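Side-chain contacts in Isomerase/lactonizing enzyme (Agrobacterium fabrum str. C58, PDB 2NQL), which belongs to the enolase superfamily, pairing an N-terminal capping domain with a TIM-like barrel, and carries a bound sodium ion: residues A6-F11 / L85-V90; V45-D50 / Y70-P75; D103-M108 / D121-L126; W268-D273 / I295-R300. All blocks are in the same frame, centred on the assembly; numbering follows the deposited sequence. Where two conformers were deposited one is given.

Interaction 1: A6-F11 / L85-V90; sequences ATVEVF and LLAGFV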
# COMPACT_ATOMS: atom_id res chain seq x y z
N ALA A 6 -2.45 26.58 -8.85
CA ALA A 6 -2.80 26.72 -10.26
C ALA A 6 -2.45 25.43 -11.01
O ALA A 6 -3.27 24.91 -11.76
CB ALA A 6 -2.07 27.90 -10.88
N THR A 7 -1.23 24.93 -10.82
CA THR A 7 -0.70 23.82 -11.62
C THR A 7 0.11 22.83 -10.77
O THR A 7 0.70 23.20 -9.74
CB THR A 7 0.16 24.30 -12.82
OG1 THR A 7 1.25 25.12 -12.36
CG2 THR A 7 -0.66 25.08 -13.85
N VAL A 8 0.09 21.56 -11.20
CA VAL A 8 0.88 20.49 -10.57
C VAL A 8 1.54 19.76 -11.72
O VAL A 8 0.87 19.22 -12.60
CB VAL A 8 -0.02 19.53 -9.73
CG1 VAL A 8 0.83 18.40 -9.09
CG2 VAL A 8 -0.81 20.28 -8.65
N GLU A 9 2.87 19.79 -11.76
CA GLU A 9 3.63 19.20 -12.86
C GLU A 9 4.50 18.07 -12.29
O GLU A 9 5.18 18.27 -11.27
CB GLU A 9 4.55 20.24 -13.49
CG GLU A 9 3.84 21.39 -14.23
CD GLU A 9 4.82 22.51 -14.55
OE1 GLU A 9 4.96 23.43 -13.72
OE2 GLU A 9 5.46 22.41 -15.61
N VAL A 10 4.47 16.90 -12.94
CA VAL A 10 5.26 15.75 -12.46
C VAL A 10 6.42 15.44 -13.40
O VAL A 10 6.26 15.47 -14.62
CB VAL A 10 4.38 14.47 -12.34
CG1 VAL A 10 5.10 13.42 -11.52
CG2 VAL A 10 3.05 14.81 -11.63
N PHE A 11 7.57 15.12 -12.80
CA PHE A 11 8.80 14.85 -13.54
C PHE A 11 9.52 13.67 -12.94
O PHE A 11 9.31 13.33 -11.77
CB PHE A 11 9.78 16.02 -13.47
CG PHE A 11 9.23 17.33 -13.95
CD1 PHE A 11 9.34 17.69 -15.29
CD2 PHE A 11 8.65 18.21 -13.04
CE1 PHE A 11 8.85 18.93 -15.74
CE2 PHE A 11 8.14 19.46 -13.49
CZ PHE A 11 8.24 19.80 -14.83
N LEU A 85 -5.67 11.67 -10.93
CA LEU A 85 -6.52 11.80 -9.76
C LEU A 85 -6.18 12.97 -8.85
O LEU A 85 -7.03 13.80 -8.55
CB LEU A 85 -6.53 10.50 -8.94
CG LEU A 85 -7.21 10.55 -7.56
CD1 LEU A 85 -8.75 10.73 -7.64
CD2 LEU A 85 -6.83 9.35 -6.65
N LEU A 86 -4.93 13.04 -8.38
CA LEU A 86 -4.69 13.82 -7.17
C LEU A 86 -4.54 15.32 -7.46
O LEU A 86 -4.98 16.15 -6.67
CB LEU A 86 -3.45 13.30 -6.43
CG LEU A 86 -3.56 11.90 -5.87
CD1 LEU A 86 -2.14 11.37 -5.58
CD2 LEU A 86 -4.42 11.92 -4.58
N ALA A 87 -3.92 15.64 -8.60
CA ALA A 87 -3.69 17.04 -8.97
C ALA A 87 -5.00 17.83 -9.02
O ALA A 87 -5.06 18.96 -8.58
CB ALA A 87 -2.99 17.15 -10.29
N GLY A 88 -6.04 17.20 -9.55
CA GLY A 88 -7.37 17.83 -9.66
C GLY A 88 -7.96 18.26 -8.34
O GLY A 88 -8.74 19.23 -8.30
N PHE A 89 -7.63 17.54 -7.27
CA PHE A 89 -8.10 17.85 -5.93
C PHE A 89 -7.17 18.73 -5.10
O PHE A 89 -7.48 19.12 -3.97
CB PHE A 89 -8.45 16.56 -5.19
CG PHE A 89 -9.63 15.85 -5.79
CD1 PHE A 89 -10.92 16.32 -5.53
CD2 PHE A 89 -9.46 14.78 -6.65
CE1 PHE A 89 -12.03 15.69 -6.10
CE2 PHE A 89 -10.55 14.15 -7.23
CZ PHE A 89 -11.85 14.61 -6.95
N VAL A 90 -6.02 19.04 -5.68
CA VAL A 90 -5.10 20.04 -5.10
C VAL A 90 -5.31 21.41 -5.75
O VAL A 90 -5.33 22.42 -5.05
CB VAL A 90 -3.62 19.58 -5.20
CG1 VAL A 90 -2.66 20.70 -4.71
CG2 VAL A 90 -3.45 18.34 -4.35
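A single methyl group carries most of this contact: CB of Ala87, with no atom beyond it, sits against the fork of Val8, and across the two segments only Val90 adds a further touch. Val8 CB is 3.8 Å from Ala87 CB, and both of its methyls, CG1 and CG2, stand 4.2 Å from that same carbon, so the alanine methyl is set against the branch point and not against one arm. With CG1 anti to the backbone N (chi1 179°), the valine straddles its partner, while CG2, on the side of its own backbone N, comes within 4.4 Å of Val90 CG1. The pairing joins strand 5-15 of the antiparallel sheet to the C-terminal part of helix 75-90 in the N-terminal capping domain of an enolase-superfamily protein. Alanine suits the helix position because its small side chain lets the backbones come close, with Val8 CA and Ala87 CA 5.9 Å apart; a beta-branched valine suits a strand and offers two methyls to the helix. Alternation along the strand turns Glu9 to the other face of the sheet, where its carboxylate forms salt bridges with Arg56 and Arg387. Earlier in the strand, Ala6 and Thr7 both face Thr58 in a classic beta bulge. On the helix, Gly88 O accepts a hydrogen bond from Asn32 of the second subunit.

Interaction 2: V45-D50 / Y70-P75; sequences VYPTFD and YGIVAP. With SO4 (sulfate ion), chain D.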
# COMPACT_ATOMS: atom_id res chain seq x y z
N VAL A 45 14.04 -6.36 -5.81
CA VAL A 45 14.41 -5.74 -7.07
C VAL A 45 15.17 -4.43 -6.84
O VAL A 45 14.89 -3.70 -5.89
CB VAL A 45 13.17 -5.52 -8.00
CG1 VAL A 45 12.28 -4.36 -7.49
CG2 VAL A 45 13.58 -5.30 -9.47
N TYR A 46 16.13 -4.15 -7.73
CA TYR A 46 16.94 -2.92 -7.70
C TYR A 46 16.97 -2.31 -9.09
O TYR A 46 16.98 -3.04 -10.08
CB TYR A 46 18.39 -3.22 -7.24
CG TYR A 46 18.40 -3.69 -5.81
CD1 TYR A 46 18.54 -2.77 -4.76
CD2 TYR A 46 18.24 -5.04 -5.50
CE1 TYR A 46 18.52 -3.20 -3.42
CE2 TYR A 46 18.23 -5.49 -4.16
CZ TYR A 46 18.36 -4.56 -3.13
OH TYR A 46 18.35 -5.00 -1.83
N PRO A 47 17.04 -0.96 -9.16
CA PRO A 47 17.27 -0.28 -10.40
C PRO A 47 18.76 -0.31 -10.75
O PRO A 47 19.61 -0.45 -9.85
CB PRO A 47 16.90 1.17 -10.08
CG PRO A 47 17.23 1.34 -8.61
CD PRO A 47 16.95 -0.03 -8.01
N THR A 48 19.06 -0.15 -12.04
CA THR A 48 20.43 -0.01 -12.52
C THR A 48 20.76 1.45 -12.83
O THR A 48 21.43 1.77 -13.81
CB THR A 48 20.69 -0.96 -13.74
OG1 THR A 48 19.69 -0.74 -14.75
CG2 THR A 48 20.66 -2.45 -13.26
N PHE A 49 20.24 2.35 -11.99
CA PHE A 49 20.23 3.80 -12.25
C PHE A 49 19.64 4.43 -10.98
O PHE A 49 19.06 3.72 -10.14
CB PHE A 49 19.37 4.16 -13.48
CG PHE A 49 18.03 3.48 -13.48
CD1 PHE A 49 17.00 3.99 -12.68
CD2 PHE A 49 17.83 2.30 -14.21
CE1 PHE A 49 15.75 3.33 -12.61
CE2 PHE A 49 16.58 1.63 -14.16
CZ PHE A 49 15.55 2.15 -13.36
N ASP A 50 19.81 5.74 -10.84
CA ASP A 50 19.18 6.49 -9.75
C ASP A 50 18.01 7.22 -10.39
O ASP A 50 18.12 7.70 -11.51
CB ASP A 50 20.13 7.52 -9.17
CG ASP A 50 21.14 6.92 -8.21
OD1 ASP A 50 21.04 5.73 -7.84
OD2 ASP A 50 22.06 7.67 -7.82
N TYR A 70 9.85 8.66 -4.08
CA TYR A 70 10.53 7.55 -4.73
C TYR A 70 10.14 7.48 -6.19
O TYR A 70 8.98 7.66 -6.55
CB TYR A 70 10.18 6.23 -4.05
CG TYR A 70 11.05 5.92 -2.86
CD1 TYR A 70 11.09 6.76 -1.75
CD2 TYR A 70 11.86 4.77 -2.85
CE1 TYR A 70 11.91 6.47 -0.64
CE2 TYR A 70 12.68 4.47 -1.74
CZ TYR A 70 12.69 5.33 -0.65
OH TYR A 70 13.47 5.04 0.45
N GLY A 71 11.14 7.27 -7.02
CA GLY A 71 10.91 7.01 -8.43
C GLY A 71 11.78 5.90 -8.97
O GLY A 71 11.78 5.71 -10.18
N ILE A 72 12.49 5.17 -8.11
CA ILE A 72 13.36 4.08 -8.60
C ILE A 72 12.64 2.99 -9.40
O ILE A 72 13.18 2.45 -10.38
CB ILE A 72 14.24 3.43 -7.50
CG1 ILE A 72 13.43 3.10 -6.24
CG2 ILE A 72 15.47 4.33 -7.20
CD1 ILE A 72 14.09 2.03 -5.39
N VAL A 73 11.41 2.68 -8.99
CA VAL A 73 10.67 1.58 -9.59
C VAL A 73 9.30 2.09 -10.08
O VAL A 73 8.54 2.66 -9.29
CB VAL A 73 10.50 0.41 -8.61
CG1 VAL A 73 9.75 -0.76 -9.28
CG2 VAL A 73 11.88 -0.09 -8.11
N ALA A 74 9.04 1.90 -11.37
CA ALA A 74 7.74 2.24 -11.98
C ALA A 74 7.25 3.65 -11.54
O ALA A 74 6.19 3.77 -10.90
CB ALA A 74 6.73 1.15 -11.64
N PRO A 75 8.02 4.71 -11.87
CA PRO A 75 7.64 6.07 -11.50
C PRO A 75 6.33 6.50 -12.18
O PRO A 75 5.70 7.43 -11.71
CB PRO A 75 8.80 6.91 -12.05
CG PRO A 75 9.37 6.11 -13.16
CD PRO A 75 9.29 4.70 -12.63
S SO4 D . 17.73 -1.30 0.12
O1 SO4 D . 16.36 -1.47 -0.34
O2 SO4 D . 18.40 -2.59 -0.04
O3 SO4 D . 18.42 -0.28 -0.68
O4 SO4 D . 17.72 -0.91 1.52
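Pro47 and Ile72 meet mainly through their side-chain carbons: CG of the proline ring lies 3.7 Å from Ile72 CG2 and nearly as close to Ile72 CB, the two side chains crossing at a slant. Ile72 CG1 takes the hindered place between its backbone N and carbonyl carbon (chi1 47°), which leaves CG2 beside the N and directed at the proline. A second apolar pair lies next to it, Val45 CG1 to Val73 CG2 at 4.3 Å. Phe49 adds a different kind of touch, for the edge of its ring approaches a backbone oxygen, with CE1 3.5 Å from Ile72 O near the ring plane. Pro47 CB lies 3.5 Å above one face of that Phe49 ring, toward its rim, so the proline touches both the ring and Ile72; its rigid ring offers a fixed apolar surface to both neighbours. Ile72 O is itself hydrogen-bonded to Arg51, and Gly71 O to the same guanidinium, which steadies the turn presenting Ile72. Tyr46, turned away from 70-75, donates its hydroxyl to O2 of a sulfate ion, with OH to O2 3.0 Å and the oxygen in the plane of the ring at its edge. The sulfate is also held by His216, and the Tyr46 ring makes a cation-pi contact with Arg112 of the second subunit. Segment 45-50 starts on the hairpin strand paired with 36-38, while 70-75 is the loop leading from strand 64-70 into helix 75-90.

Interaction 3: D103-M108 / D121-L126; sequences DDLYDM and DALAAL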
# COMPACT_ATOMS: atom_id res chain seq x y z
N ASP A 103 -4.89 15.28 4.44
CA ASP A 103 -5.90 14.42 5.06
C ASP A 103 -7.06 14.19 4.11
O ASP A 103 -7.56 13.06 4.03
CB ASP A 103 -6.41 15.04 6.38
CG ASP A 103 -5.44 14.84 7.54
OD1 ASP A 103 -4.58 13.94 7.48
OD2 ASP A 103 -5.56 15.60 8.54
N ASP A 104 -7.47 15.22 3.37
CA ASP A 104 -8.50 15.05 2.33
C ASP A 104 -8.11 14.07 1.23
O ASP A 104 -8.91 13.23 0.83
CB ASP A 104 -8.91 16.39 1.72
CG ASP A 104 -9.76 17.24 2.67
OD1 ASP A 104 -10.17 16.72 3.74
OD2 ASP A 104 -9.98 18.41 2.35
N LEU A 105 -6.87 14.19 0.75
CA LEU A 105 -6.38 13.29 -0.31
C LEU A 105 -6.28 11.87 0.18
O LEU A 105 -6.67 10.94 -0.53
CB LEU A 105 -5.02 13.78 -0.87
CG LEU A 105 -4.97 15.18 -1.49
CD1 LEU A 105 -3.54 15.51 -1.97
CD2 LEU A 105 -5.98 15.34 -2.61
N TYR A 106 -5.74 11.70 1.39
CA TYR A 106 -5.66 10.39 2.02
C TYR A 106 -7.04 9.74 2.12
O TYR A 106 -7.22 8.55 1.76
CB TYR A 106 -5.00 10.48 3.39
CG TYR A 106 -4.79 9.15 4.06
CD1 TYR A 106 -3.70 8.34 3.72
CD2 TYR A 106 -5.66 8.70 5.06
CE1 TYR A 106 -3.51 7.10 4.37
CE2 TYR A 106 -5.49 7.47 5.67
CZ TYR A 106 -4.41 6.69 5.35
OH TYR A 106 -4.26 5.49 6.00
N ASP A 107 -7.99 10.51 2.61
CA ASP A 107 -9.38 10.03 2.75
C ASP A 107 -10.05 9.53 1.46
O ASP A 107 -10.97 8.71 1.54
CB ASP A 107 -10.25 11.12 3.38
CG ASP A 107 -10.02 11.26 4.85
OD1 ASP A 107 -9.28 10.45 5.43
OD2 ASP A 107 -10.59 12.20 5.43
N MET A 108 -9.61 10.02 0.30
CA MET A 108 -10.23 9.64 -0.98
C MET A 108 -10.18 8.13 -1.24
O MET A 108 -11.10 7.59 -1.85
CB MET A 108 -9.63 10.38 -2.18
CG MET A 108 -9.86 11.90 -2.19
SD MET A 108 -9.78 12.59 -3.83
CE MET A 108 -8.00 12.42 -4.14
N ASP A 121 3.28 7.52 -1.32
CA ASP A 121 4.45 8.13 -1.99
C ASP A 121 3.98 9.40 -2.71
O ASP A 121 4.59 10.47 -2.59
CB ASP A 121 5.04 7.19 -3.06
CG ASP A 121 5.98 6.13 -2.50
OD1 ASP A 121 6.27 6.10 -1.29
OD2 ASP A 121 6.38 5.28 -3.33
N ALA A 122 2.88 9.27 -3.46
CA ALA A 122 2.34 10.39 -4.23
C ALA A 122 1.93 11.54 -3.32
O ALA A 122 2.25 12.70 -3.62
CB ALA A 122 1.16 9.94 -5.11
N LEU A 123 1.23 11.21 -2.24
CA LEU A 123 0.80 12.21 -1.27
C LEU A 123 1.99 12.91 -0.64
O LEU A 123 1.93 14.10 -0.38
CB LEU A 123 -0.09 11.61 -0.20
CG LEU A 123 -1.40 10.92 -0.64
CD1 LEU A 123 -2.23 10.52 0.61
CD2 LEU A 123 -2.21 11.79 -1.61
N ALA A 124 3.06 12.16 -0.41
CA ALA A 124 4.29 12.71 0.18
C ALA A 124 4.86 13.83 -0.68
O ALA A 124 5.18 14.93 -0.17
CB ALA A 124 5.33 11.57 0.39
N ALA A 125 4.97 13.58 -1.99
CA ALA A 125 5.47 14.60 -2.90
C ALA A 125 4.60 15.87 -2.92
O ALA A 125 5.11 17.00 -2.88
CB ALA A 125 5.69 14.04 -4.30
N LEU A 126 3.28 15.69 -2.95
CA LEU A 126 2.36 16.83 -2.94
C LEU A 126 2.41 17.60 -1.63
O LEU A 126 2.29 18.82 -1.63
CB LEU A 126 0.92 16.33 -3.18
CG LEU A 126 0.74 15.71 -4.57
CD1 LEU A 126 -0.66 14.99 -4.69
CD2 LEU A 126 0.96 16.68 -5.78
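Leu105 and Leu123 mesh between helices 98-109 and 117-138, a nearly antiparallel pair in the capping domain of the enolase fold, whose local axes run at 163° and approach to 10.6 Å. Leucines suit this buried seam because their forked ends can reach across the gap between the axes. From CB, which points toward helix 98-109, Leu123 runs to CG and there divides. The branch CD2 goes to Leu105, 3.5 Å from its CB and 4.0 Å from its CD1, as the two leucines overlap head to tail. The branch CD1 reaches the backbone of Tyr106, the residue after Leu105, 3.7 Å from its CA, and meets Tyr106 CB at 3.9 Å. There it also stands near the plane of the aromatic ring. With CG anti to the backbone N (chi1 -176°), Tyr106 leaves its CB and ring edge beside Leu123 CD1, while its OH is hydrogen-bonded to Glu246 of the second subunit. An aromatic with a polar tip thus serves both the seam and the subunit interface. Leu126, one turn beyond Leu123, stands roughly perpendicular to Leu105, their CD1 methyls 4.0 Å apart.

Interaction 4: W268-D273 / I295-R300; sequences WRTHWD and ITNFIR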
# COMPACT_ATOMS: atom_id res chain seq x y z
N TRP A 268 7.59 2.27 6.52
CA TRP A 268 6.25 2.73 6.92
C TRP A 268 5.77 3.86 6.03
O TRP A 268 6.55 4.42 5.25
CB TRP A 268 6.25 3.19 8.37
CG TRP A 268 6.52 2.12 9.35
CD1 TRP A 268 6.53 0.77 9.14
CD2 TRP A 268 6.83 2.31 10.73
NE1 TRP A 268 6.83 0.11 10.31
CE2 TRP A 268 7.02 1.04 11.30
CE3 TRP A 268 6.98 3.45 11.53
CZ2 TRP A 268 7.36 0.86 12.65
CZ3 TRP A 268 7.33 3.27 12.88
CH2 TRP A 268 7.49 1.99 13.42
N ARG A 269 4.49 4.22 6.16
CA ARG A 269 3.98 5.40 5.48
C ARG A 269 3.33 6.43 6.43
O ARG A 269 3.40 7.61 6.18
CB ARG A 269 2.99 5.00 4.35
CG ARG A 269 3.59 4.13 3.23
CD ARG A 269 4.67 4.86 2.45
NE ARG A 269 5.03 4.17 1.21
CZ ARG A 269 5.94 3.19 1.14
NH1 ARG A 269 6.60 2.78 2.22
NH2 ARG A 269 6.17 2.62 -0.03
N THR A 270 2.64 5.96 7.48
CA THR A 270 1.89 6.88 8.35
C THR A 270 2.03 6.44 9.81
O THR A 270 2.52 5.34 10.10
CB THR A 270 0.38 6.88 8.02
OG1 THR A 270 -0.16 5.62 8.43
CG2 THR A 270 0.11 7.14 6.50
N HIS A 271 1.57 7.28 10.73
CA HIS A 271 1.56 6.93 12.14
C HIS A 271 0.74 5.66 12.42
O HIS A 271 1.00 4.97 13.40
CB HIS A 271 1.02 8.11 12.96
CG HIS A 271 -0.43 8.39 12.70
ND1 HIS A 271 -1.43 7.87 13.49
CD2 HIS A 271 -1.04 9.10 11.73
CE1 HIS A 271 -2.60 8.27 13.03
NE2 HIS A 271 -2.39 9.01 11.96
N TRP A 272 -0.23 5.35 11.54
CA TRP A 272 -0.98 4.10 11.70
C TRP A 272 -0.08 2.86 11.64
O TRP A 272 -0.24 1.88 12.40
CB TRP A 272 -2.07 4.00 10.62
CG TRP A 272 -3.15 5.04 10.71
CD1 TRP A 272 -3.39 6.04 9.83
CD2 TRP A 272 -4.15 5.14 11.74
NE1 TRP A 272 -4.48 6.78 10.23
CE2 TRP A 272 -4.97 6.25 11.40
CE3 TRP A 272 -4.43 4.41 12.90
CZ2 TRP A 272 -6.05 6.65 12.19
CZ3 TRP A 272 -5.52 4.80 13.68
CH2 TRP A 272 -6.31 5.91 13.32
N ASP A 273 0.88 2.90 10.72
CA ASP A 273 1.89 1.85 10.65
C ASP A 273 2.69 1.75 11.92
O ASP A 273 3.01 0.66 12.36
CB ASP A 273 2.81 2.09 9.45
CG ASP A 273 2.04 2.12 8.16
OD1 ASP A 273 1.11 1.30 8.05
OD2 ASP A 273 2.33 2.94 7.27
N ILE A 295 5.73 15.61 4.98
CA ILE A 295 5.96 16.33 6.23
C ILE A 295 4.84 16.08 7.25
O ILE A 295 5.10 15.81 8.42
CB ILE A 295 6.15 17.85 5.96
CG1 ILE A 295 7.53 18.08 5.31
CG2 ILE A 295 6.02 18.69 7.29
CD1 ILE A 295 7.63 19.37 4.56
N THR A 296 3.59 16.18 6.80
CA THR A 296 2.44 15.90 7.70
C THR A 296 2.58 14.54 8.42
O THR A 296 2.45 14.49 9.65
CB THR A 296 1.12 15.98 6.92
OG1 THR A 296 0.97 17.29 6.38
CG2 THR A 296 -0.09 15.61 7.82
N ASN A 297 2.87 13.47 7.68
CA ASN A 297 3.08 12.14 8.27
C ASN A 297 4.27 12.04 9.19
O ASN A 297 4.21 11.38 10.23
CB ASN A 297 3.18 11.06 7.18
CG ASN A 297 1.81 10.61 6.69
OD1 ASN A 297 0.88 10.44 7.49
ND2 ASN A 297 1.68 10.38 5.38
N PHE A 298 5.36 12.68 8.79
CA PHE A 298 6.62 12.64 9.53
C PHE A 298 6.40 13.31 10.89
O PHE A 298 6.79 12.75 11.91
CB PHE A 298 7.64 13.40 8.69
CG PHE A 298 9.07 13.02 8.92
CD1 PHE A 298 9.72 12.14 8.04
CD2 PHE A 298 9.81 13.66 9.92
CE1 PHE A 298 11.08 11.86 8.20
CE2 PHE A 298 11.16 13.38 10.10
CZ PHE A 298 11.79 12.49 9.24
N ILE A 299 5.73 14.47 10.90
CA ILE A 299 5.45 15.24 12.12
C ILE A 299 4.58 14.43 13.11
O ILE A 299 4.82 14.40 14.31
CB ILE A 299 4.78 16.62 11.75
CG1 ILE A 299 5.83 17.62 11.22
CG2 ILE A 299 4.02 17.25 12.90
CD1 ILE A 299 7.14 17.65 12.02
N ARG A 300 3.57 13.75 12.58
CA ARG A 300 2.71 12.87 13.41
C ARG A 300 3.43 11.64 13.96
O ARG A 300 3.20 11.26 15.10
CB ARG A 300 1.44 12.47 12.64
CG ARG A 300 0.61 13.66 12.22
CD ARG A 300 -0.52 13.27 11.25
NE ARG A 300 -1.40 14.42 11.01
CZ ARG A 300 -2.37 14.46 10.11
NH1 ARG A 300 -2.59 13.42 9.30
NH2 ARG A 300 -3.11 15.57 9.98
O HOH W 1 1.67 9.84 10.00
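Asn297 is the residue of segment 295-300 that lies against Arg269 and Thr270. Its side chain runs alongside that of Thr270, the ends in a common direction, and Asn297 OD1 comes 3.5 Å from Thr270 CG2. ND2 is near Arg269 O, but at too poor an angle for a hydrogen bond; it is instead bonded to Tyr102 OH and Lys293 O. A water completes the join, donating to Asn297 OD1 at 2.7 Å and to Asn297 O, and accepting from His271 N. An asparagine suits this place, since its amide offers an acceptor to the water and donors to its neighbours. The His271 amide belongs to the first turn of helix 271-278, which opens with a capping box: Thr270 OG1, the N-cap, accepts a weak bond from Trp272 N, and Asp273 OD2 accepts from Thr270 N at 3.0 Å, out of the carboxylate plane. The same oxygen takes Arg269 N at 2.7 Å on its anti side, so two backbone donors fix the carboxylate. Here a helix start in the barrel domain faces the neighbouring helix 295-308. At Arg300, an extended chain (chi2 170°, chi3 173°) passes the imidazole, with CD 4.2 Å from His271 CD2. Its guanidinium goes on to form a salt bridge with Asp103 of the capping domain, and one face of that flat group is occupied by the methyl of Thr296, whose CG2 lies 3.4 Å above the Arg300 guanidinium plane.

In the fold
Interactions 1, 2 and 3 belong to the capping domain and interaction 4 to the barrel. All four are buried contacts, but every touching residue of interaction 3 is buried, whereas partly exposed residues take part in the others. The first and third share a core: helix 75-90 packs on helices 98-109 and 117-138, with Val90 CG2 3.7 Å from Leu105 CD1, and both are purely apolar. Interaction 2, also apolar at its centre, joins a short strand and the loop after it to the loop before helix 75-90. Interaction 4 differs most, relying on water and helix capping. It meets interaction 3 across the domain boundary, where Tyr106 CE1 lies 4.2 Å from Thr270 CG2. All four have residues within reach of the second subunit.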